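Peptidyl-prolyl cis-trans isomerase (Hirschia baltica, PDB 5EX2) probably catalyses the cis-trans isomerisation of peptide bonds preceding proline, as a periplasmic folding helper of the cyclophilin family. Local coordinates at residues N24-E29 with I37-E42; Q50-V55 with A216-D221. All coordinates share one frame; numbering follows the deposited sequence.

Interaction 1 of 2, residues N24-E29 with I37-E42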
ATOM      1  N   ASN A  24      11.148   0.435   4.420  1.00 10.92           N
ATOM      2  CA  ASN A  24       9.736   0.559   4.055  1.00  9.73           C
ATOM      3  C   ASN A  24       9.347  -0.409   2.944  1.00 10.15           C
ATOM      4  O   ASN A  24       8.296  -0.261   2.342  1.00 10.80           O
ATOM      5  CB  ASN A  24       9.408   1.984   3.596  1.00  9.68           C
ATOM      6  CG  ASN A  24       9.514   2.999   4.699  1.00 10.73           C
ATOM      7  OD1 ASN A  24       9.549   2.660   5.868  1.00 13.39           O
ATOM      8  ND2 ASN A  24       9.572   4.269   4.321  1.00 14.83           N
ATOM      9  N   LEU A  25      10.196  -1.391   2.661  1.00  9.09           N
ATOM     10  CA  LEU A  25       9.977  -2.275   1.523  1.00  9.43           C
ATOM     11  C   LEU A  25       9.964  -3.722   1.976  1.00  9.69           C
ATOM     12  O   LEU A  25      10.936  -4.213   2.534  1.00 10.06           O
ATOM     13  CB  LEU A  25      11.059  -2.061   0.465  1.00  9.92           C
ATOM     14  CG  LEU A  25      10.926  -2.798  -0.866  1.00 11.50           C
ATOM     15  CD1 LEU A  25       9.621  -2.470  -1.579  1.00 12.36           C
ATOM     16  CD2 LEU A  25      12.119  -2.435  -1.759  1.00 14.99           C
ATOM     17  N   VAL A  26       8.859  -4.397   1.689  1.00  8.64           N
ATOM     18  CA  VAL A  26       8.649  -5.772   2.105  1.00 10.57           C
ATOM     19  C   VAL A  26       8.484  -6.646   0.881  1.00  8.61           C
ATOM     20  O   VAL A  26       7.782  -6.288  -0.063  1.00  8.91           O
ATOM     21  CB  VAL A  26       7.383  -5.904   2.974  1.00 11.87           C
ATOM     22  CG1 VAL A  26       7.344  -7.256   3.677  1.00 15.05           C
ATOM     23  CG2 VAL A  26       7.275  -4.744   3.965  1.00 21.49           C
ATOM     24  N   ILE A  27       9.128  -7.807   0.903  1.00  8.81           N
ATOM     25  CA  ILE A  27       8.971  -8.790  -0.150  1.00  9.01           C
ATOM     26  C   ILE A  27       8.038  -9.898   0.335  1.00  8.96           C
ATOM     27  O   ILE A  27       8.363 -10.588   1.277  1.00 10.07           O
ATOM     28  CB  ILE A  27      10.305  -9.410  -0.562  1.00  9.23           C
ATOM     29  CG1 ILE A  27      11.373  -8.326  -0.768  1.00  9.86           C
ATOM     30  CG2 ILE A  27      10.116 -10.230  -1.824  1.00 10.74           C
ATOM     31  CD1 ILE A  27      12.721  -8.882  -1.118  1.00 11.49           C
ATOM     32  N   PHE A  28       6.876 -10.012  -0.309  1.00  9.09           N
ATOM     33  CA  PHE A  28       5.970 -11.134  -0.094  1.00  9.96           C
ATOM     34  C   PHE A  28       6.138 -12.113  -1.241  1.00 10.83           C
ATOM     35  O   PHE A  28       5.688 -11.844  -2.349  1.00 10.87           O
ATOM     36  CB  PHE A  28       4.506 -10.662  -0.039  1.00 11.11           C
ATOM     37  CG  PHE A  28       4.041 -10.160   1.312  1.00 10.13           C
ATOM     38  CD1 PHE A  28       4.930  -9.886   2.337  1.00 12.00           C
ATOM     39  CD2 PHE A  28       2.684  -9.940   1.534  1.00  9.45           C
ATOM     40  CE1 PHE A  28       4.473  -9.436   3.569  1.00 13.51           C
ATOM     41  CE2 PHE A  28       2.233  -9.490   2.756  1.00 12.12           C
ATOM     42  CZ  PHE A  28       3.125  -9.233   3.769  1.00 12.87           C
ATOM     43  N   GLU A  29       6.773 -13.250  -0.996  1.00  9.98           N
ATOM     44  CA  GLU A  29       6.837 -14.291  -2.004  1.00 10.16           C
ATOM     45  C   GLU A  29       5.651 -15.212  -1.855  1.00 10.41           C
ATOM     46  O   GLU A  29       5.467 -15.785  -0.789  1.00 10.98           O
ATOM     47  CB  GLU A  29       8.117 -15.099  -1.864  1.00 10.51           C
ATOM     48  CG  GLU A  29       9.340 -14.409  -2.438  1.00 11.20           C
ATOM     49  CD  GLU A  29       9.314 -14.374  -3.962  1.00 15.63           C
ATOM     50  OE1 GLU A  29       8.319 -14.850  -4.567  1.00 16.64           O
ATOM     51  OE2 GLU A  29      10.290 -13.869  -4.558  1.00 17.24           O
ATOM     52  N   ILE A  37       5.831  -4.671  -1.454  1.00  7.51           N
ATOM     53  CA  ILE A  37       4.939  -3.729  -0.790  1.00  7.56           C
ATOM     54  C   ILE A  37       5.754  -2.592  -0.187  1.00  8.85           C
ATOM     55  O   ILE A  37       6.726  -2.836   0.539  1.00  9.40           O
ATOM     56  CB  ILE A  37       4.132  -4.423   0.315  1.00 10.16           C
ATOM     57  CG1 ILE A  37       3.224  -5.477  -0.305  1.00 10.32           C
ATOM     58  CG2 ILE A  37       3.308  -3.401   1.109  1.00 10.33           C
ATOM     59  CD1 ILE A  37       2.611  -6.432   0.693  1.00 10.50           C
ATOM     60  N   GLU A  38       5.370  -1.355  -0.483  1.00  6.87           N
ATOM     61  CA  GLU A  38       5.924  -0.207   0.223  1.00  7.83           C
ATOM     62  C   GLU A  38       5.020   0.139   1.399  1.00  7.81           C
ATOM     63  O   GLU A  38       3.823   0.363   1.243  1.00  8.55           O
ATOM     64  CB  GLU A  38       6.110   1.031  -0.677  1.00  8.67           C
ATOM     65  CG  GLU A  38       6.895   2.106   0.069  1.00  9.38           C
ATOM     66  CD  GLU A  38       7.111   3.402  -0.687  1.00  8.56           C
ATOM     67  OE1 GLU A  38       6.567   3.581  -1.792  1.00 11.84           O
ATOM     68  OE2 GLU A  38       7.843   4.250  -0.135  1.00 11.84           O
ATOM     69  N   LEU A  39       5.625   0.206   2.574  1.00  8.61           N
ATOM     70  CA  LEU A  39       4.949   0.633   3.784  1.00  9.05           C
ATOM     71  C   LEU A  39       4.771   2.145   3.791  1.00  8.14           C
ATOM     72  O   LEU A  39       5.614   2.884   3.268  1.00  9.97           O
ATOM     73  CB  LEU A  39       5.750   0.226   5.008  1.00  9.12           C
ATOM     74  CG  LEU A  39       6.081  -1.253   5.075  1.00 11.29           C
ATOM     75  CD1 LEU A  39       7.030  -1.543   6.237  1.00 15.21           C
ATOM     76  CD2 LEU A  39       4.794  -2.074   5.183  1.00 14.68           C
ATOM     77  N   ALA A  40       3.696   2.612   4.419  1.00  8.90           N
ATOM     78  CA  ALA A  40       3.359   4.027   4.469  1.00  8.93           C
ATOM     79  C   ALA A  40       3.297   4.535   5.911  1.00 12.28           C
ATOM     80  O   ALA A  40       2.206   4.656   6.482  1.00 12.08           O
ATOM     81  CB  ALA A  40       2.032   4.260   3.779  1.00 13.63           C
ATOM     82  N   PRO A  41       4.457   4.842   6.507  1.00 13.33           N
ATOM     83  CA  PRO A  41       4.474   5.180   7.934  1.00 12.39           C
ATOM     84  C   PRO A  41       3.719   6.455   8.273  1.00 17.28           C
ATOM     85  O   PRO A  41       3.219   6.583   9.391  1.00 17.49           O
ATOM     86  CB  PRO A  41       5.961   5.365   8.251  1.00 20.45           C
ATOM     87  CG  PRO A  41       6.713   4.833   7.115  1.00 18.11           C
ATOM     88  CD  PRO A  41       5.810   4.709   5.937  1.00 16.70           C
ATOM     89  N   GLU A  42       3.619   7.382   7.331  1.00 15.77           N
ATOM     90  CA  GLU A  42       2.941   8.633   7.606  1.00 15.23           C
ATOM     91  C   GLU A  42       1.417   8.432   7.616  1.00 14.82           C
ATOM     92  O   GLU A  42       0.684   9.250   8.172  1.00 17.04           O
ATOM     93  CB  GLU A  42       3.366   9.681   6.569  1.00 22.88           C
ATOM     94  CG  GLU A  42       4.874   9.966   6.623  1.00 39.68           C
ATOM     95  CD  GLU A  42       5.340  11.025   5.637  1.00 41.45           C
ATOM     96  OE1 GLU A  42       5.613  10.666   4.470  1.00 41.62           O
ATOM     97  OE2 GLU A  42       5.456  12.205   6.029  1.00 42.77           O
TER
HETATM   98  O   HOH W   1      10.165   4.605   1.335  1.00 12.62           O

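Interaction 2 of 2, residues Q50-V55 with A216-D221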
ATOM      1  N   GLN A  50       3.875  -2.672  13.258  1.00  9.92           N
ATOM      2  CA  GLN A  50       3.359  -4.028  13.455  1.00 11.55           C
ATOM      3  C   GLN A  50       3.785  -4.963  12.338  1.00  8.69           C
ATOM      4  O   GLN A  50       4.221  -6.090  12.586  1.00  9.25           O
ATOM      5  CB  GLN A  50       1.842  -3.991  13.559  1.00 12.22           C
ATOM      6  CG  GLN A  50       1.163  -5.342  13.781  1.00 12.83           C
ATOM      7  CD  GLN A  50       1.145  -5.784  15.231  1.00 16.05           C
ATOM      8  OE1 GLN A  50       1.755  -5.164  16.100  1.00 16.29           O
ATOM      9  NE2 GLN A  50       0.410  -6.858  15.503  1.00 13.63           N
ATOM     10  N   ILE A  51       3.667  -4.521  11.093  1.00 10.01           N
ATOM     11  CA  ILE A  51       4.019  -5.385   9.969  1.00 10.44           C
ATOM     12  C   ILE A  51       5.508  -5.716  10.006  1.00 10.73           C
ATOM     13  O   ILE A  51       5.879  -6.866   9.843  1.00  9.05           O
ATOM     14  CB  ILE A  51       3.638  -4.746   8.625  1.00  8.88           C
ATOM     15  CG1 ILE A  51       2.101  -4.606   8.520  1.00 10.03           C
ATOM     16  CG2 ILE A  51       4.199  -5.541   7.460  1.00 11.36           C
ATOM     17  CD1 ILE A  51       1.296  -5.904   8.647  1.00 15.22           C
ATOM     18  N   ARG A  52       6.363  -4.733  10.242  1.00  9.60           N
ATOM     19  CA  ARG A  52       7.791  -5.041  10.362  1.00 10.18           C
ATOM     20  C   ARG A  52       8.049  -6.084  11.440  1.00 10.69           C
ATOM     21  O   ARG A  52       8.820  -7.026  11.242  1.00 10.74           O
ATOM     22  CB  ARG A  52       8.606  -3.792  10.690  1.00 11.24           C
ATOM     23  CG  ARG A  52       8.642  -2.754   9.602  1.00 11.20           C
ATOM     24  CD  ARG A  52       9.814  -1.808   9.795  1.00 12.63           C
ATOM     25  NE  ARG A  52       9.678  -0.637   8.940  1.00 14.33           N
ATOM     26  CZ  ARG A  52       9.203   0.534   9.340  1.00 13.83           C
ATOM     27  NH1 ARG A  52       8.830   0.732  10.601  1.00 14.85           N
ATOM     28  NH2 ARG A  52       9.115   1.522   8.468  1.00 13.99           N
ATOM     29  N   LYS A  53       7.411  -5.905  12.582  1.00 10.77           N
ATOM     30  CA  LYS A  53       7.553  -6.816  13.700  1.00 12.19           C
ATOM     31  C   LYS A  53       7.120  -8.225  13.317  1.00 11.00           C
ATOM     32  O   LYS A  53       7.844  -9.184  13.564  1.00 10.69           O
ATOM     33  CB  LYS A  53       6.736  -6.291  14.879  1.00 13.75           C
ATOM     34  CG  LYS A  53       6.718  -7.170  16.107  1.00 15.95           C
ATOM     35  CD  LYS A  53       5.826  -6.553  17.188  1.00 22.88           C
ATOM     36  CE  LYS A  53       5.706  -7.456  18.411  1.00 32.55           C
ATOM     37  NZ  LYS A  53       6.946  -7.463  19.233  1.00 39.64           N
ATOM     38  N   VAL A  54       5.940  -8.368  12.724  1.00  9.05           N
ATOM     39  CA  VAL A  54       5.446  -9.705  12.392  1.00 10.09           C
ATOM     40  C   VAL A  54       6.327 -10.358  11.318  1.00  8.93           C
ATOM     41  O   VAL A  54       6.685 -11.529  11.417  1.00 10.23           O
ATOM     42  CB  VAL A  54       3.965  -9.654  11.948  1.00 10.58           C
ATOM     43  CG1 VAL A  54       3.465 -11.030  11.549  1.00 11.44           C
ATOM     44  CG2 VAL A  54       3.104  -9.107  13.074  1.00 14.50           C
ATOM     45  N   VAL A  55       6.716  -9.595  10.309  1.00  9.34           N
ATOM     46  CA  VAL A  55       7.594 -10.119   9.275  1.00  9.30           C
ATOM     47  C   VAL A  55       8.849 -10.696   9.919  1.00 10.20           C
ATOM     48  O   VAL A  55       9.256 -11.819   9.613  1.00 11.53           O
ATOM     49  CB  VAL A  55       7.963  -9.019   8.230  1.00  8.12           C
ATOM     50  CG1 VAL A  55       9.112  -9.473   7.333  1.00  9.32           C
ATOM     51  CG2 VAL A  55       6.761  -8.668   7.385  1.00  8.92           C
ATOM     52  N   ALA A 216       8.172 -13.794   3.810  1.00  9.60           N
ATOM     53  CA  ALA A 216       8.133 -12.349   3.882  1.00  9.44           C
ATOM     54  C   ALA A 216       9.478 -11.871   4.401  1.00  9.84           C
ATOM     55  O   ALA A 216      10.023 -12.439   5.350  1.00 11.06           O
ATOM     56  CB  ALA A 216       6.999 -11.885   4.783  1.00  9.27           C
ATOM     57  N   VAL A 217      10.009 -10.830   3.770  0.65  8.20           N
ATOM     58  CA  VAL A 217      11.307 -10.280   4.134  0.65  7.27           C
ATOM     59  C   VAL A 217      11.283  -8.770   4.067  0.65  9.28           C
ATOM     60  O   VAL A 217      10.789  -8.208   3.106  0.65 10.78           O
ATOM     61  CB  VAL A 217      12.436 -10.794   3.201  0.65 10.55           C
ATOM     62  CG1 VAL A 217      13.784 -10.290   3.668  0.65 15.18           C
ATOM     63  CG2 VAL A 217      12.448 -12.307   3.152  0.65 13.29           C
ATOM     64  N   MET A 218      11.802  -8.117   5.101  1.00  8.29           N
ATOM     65  CA  MET A 218      12.107  -6.695   5.044  1.00  9.50           C
ATOM     66  C   MET A 218      13.408  -6.481   4.287  1.00 11.52           C
ATOM     67  O   MET A 218      14.434  -7.087   4.598  1.00  9.72           O
ATOM     68  CB  MET A 218      12.268  -6.115   6.445  1.00 10.17           C
ATOM     69  CG  MET A 218      11.046  -6.191   7.319  1.00 12.11           C
ATOM     70  SD  MET A 218       9.617  -5.331   6.632  1.00 11.40           S
ATOM     71  CE  MET A 218      10.349  -3.733   6.227  1.00 13.87           C
ATOM     72  N   VAL A 219      13.379  -5.608   3.293  1.00  8.10           N
ATOM     73  CA  VAL A 219      14.555  -5.444   2.459  1.00  9.84           C
ATOM     74  C   VAL A 219      15.735  -4.898   3.275  1.00  9.11           C
ATOM     75  O   VAL A 219      16.883  -5.213   2.975  1.00 10.21           O
ATOM     76  CB  VAL A 219      14.226  -4.545   1.241  1.00  9.61           C
ATOM     77  CG1 VAL A 219      15.446  -4.172   0.461  1.00  9.70           C
ATOM     78  CG2 VAL A 219      13.277  -5.292   0.325  1.00 10.01           C
ATOM     79  N   SER A 220      15.466  -4.089   4.301  1.00  9.70           N
ATOM     80  CA  SER A 220      16.520  -3.571   5.168  1.00 10.59           C
ATOM     81  C   SER A 220      17.279  -4.682   5.899  1.00 10.46           C
ATOM     82  O   SER A 220      18.406  -4.475   6.343  1.00 12.92           O
ATOM     83  CB  SER A 220      15.907  -2.617   6.181  1.00 13.13           C
ATOM     84  OG  SER A 220      14.817  -3.251   6.798  1.00 12.06           O
ATOM     85  N   ASP A 221      16.657  -5.849   6.025  1.00 10.36           N
ATOM     86  CA  ASP A 221      17.271  -6.958   6.744  1.00 12.10           C
ATOM     87  C   ASP A 221      18.167  -7.797   5.855  1.00 12.50           C
ATOM     88  O   ASP A 221      18.887  -8.675   6.340  1.00 15.14           O
ATOM     89  CB  ASP A 221      16.201  -7.839   7.368  1.00  9.87           C
ATOM     90  CG  ASP A 221      15.423  -7.125   8.449  1.00 13.16           C
ATOM     91  OD1 ASP A 221      15.940  -6.144   9.025  1.00 14.21           O
ATOM     92  OD2 ASP A 221      14.287  -7.542   8.730  1.00 12.44           O
TER

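Interaction 1 of 2, residues N24-E29 with I37-E42
One face of the F28 ring carries I37, whose CD1 sits 3.6 Å above the plane, offset toward the CD2-CE2 rim, in a CH-pi contact. With CG1 anti to the carbonyl carbon and the chain extended beyond it (chi2 167°), I37 carries CD1 out to the ring; a flat aromatic surface suits such a slender aliphatic end. F171 meets the same ring with its plane inclined at about 55°. A second flat group, the N24 amide, has CG of P41 beside it, 3.8 Å from OD1. That oxygen is taken by R52 NH2, while ND2 donates to a water 3.1 Å away, and that water donates to E38 OE2. E38 reaches this water through an extended chain, and its carboxylate also forms a salt bridge with R18, which would probably offset much of its charge.

Between these groups the backbones pair antiparallel. V26 and I37 form a hydrogen-bonded pair, with V26 N to I37 O and I37 N to V26 O both 2.9 Å and nearly straight. L25 and E38 form the adjoining non-hydrogen-bonded pair, and L39 N gives a short bond of 2.7 Å to N24 O. On the face with V26 and I37, CG2 of V26 meets CD2 of L39 at 3.8 Å, the two side chains crossing at about a right angle; branched aliphatic side chains suit this buried side, having no polar atom to satisfy.

The two strands are the arms of a beta hairpin in the closed cyclophilin barrel. Helix 45-57 packs on V26 and L39 through V55, V48 and R52, and strand 212-218 flanks strand 25-30.

Interaction 2 of 2, residues Q50-V55 with A216-D221
M218 folds back on itself: its CG is anti to the carbonyl carbon (chi1 -62°), and further bends at chi2 and chi3 curl the thioether against helix 50-55. The methyl CE thereby lies 3.9 Å from CG of R52, near the plane and at the edge of the guanidinium, and the two side chains cross at about a right angle. R52 takes the opposite shape, extended from CG to NE, so that its aliphatic part is offered to the methionine while its charged end goes on to hydrogen-bond D23 O through NE, which is why arginine suits this site.

V55 provides the second point of contact. Its CG1, anti to the backbone N (chi1 167°), rests against the strand backbone, 3.7 Å from both A216 O and M218 N, and also meets M218 CG at 3.8 Å. CG2 reaches A216 CB at 4.1 Å; the small alanine lets the valine come close to the main chain. No hydrogen bond crosses between the segments.

An alanine in place of M218 would lose the thioether contact with R52 and the CG contact with V55, and would probably loosen the packing of the helix on the strand.

Helix 45-57 lies across the barrel strand 212-218; the axes of 50-55 and 216-218 approach to 8.5 Å at 118°. M218 also touches L39 of the hairpin, and D221 forms a salt bridge with R56.

Interactions 1 and 2 have centres about 8 Å apart and touch directly. Along the chain they come in series: the hairpin of strands 25-30 and 33-39 is complete before helix 45-57 begins, whereas strand 212-218 arrives more than 150 residues later. Strands 25-30 and 212-218 are neighbours in the closed barrel, and I27 N probably bonds V217 O, 2.8 Å away. V26 CG2 also packs on M218 SD at 3.6 Å. Thus the early hairpin, its following helix and the late strand meet in one block, uniting distant parts of the sequence at the closure of the cyclophilin barrel, away from the magnesium site of Q115, Q133 and E135.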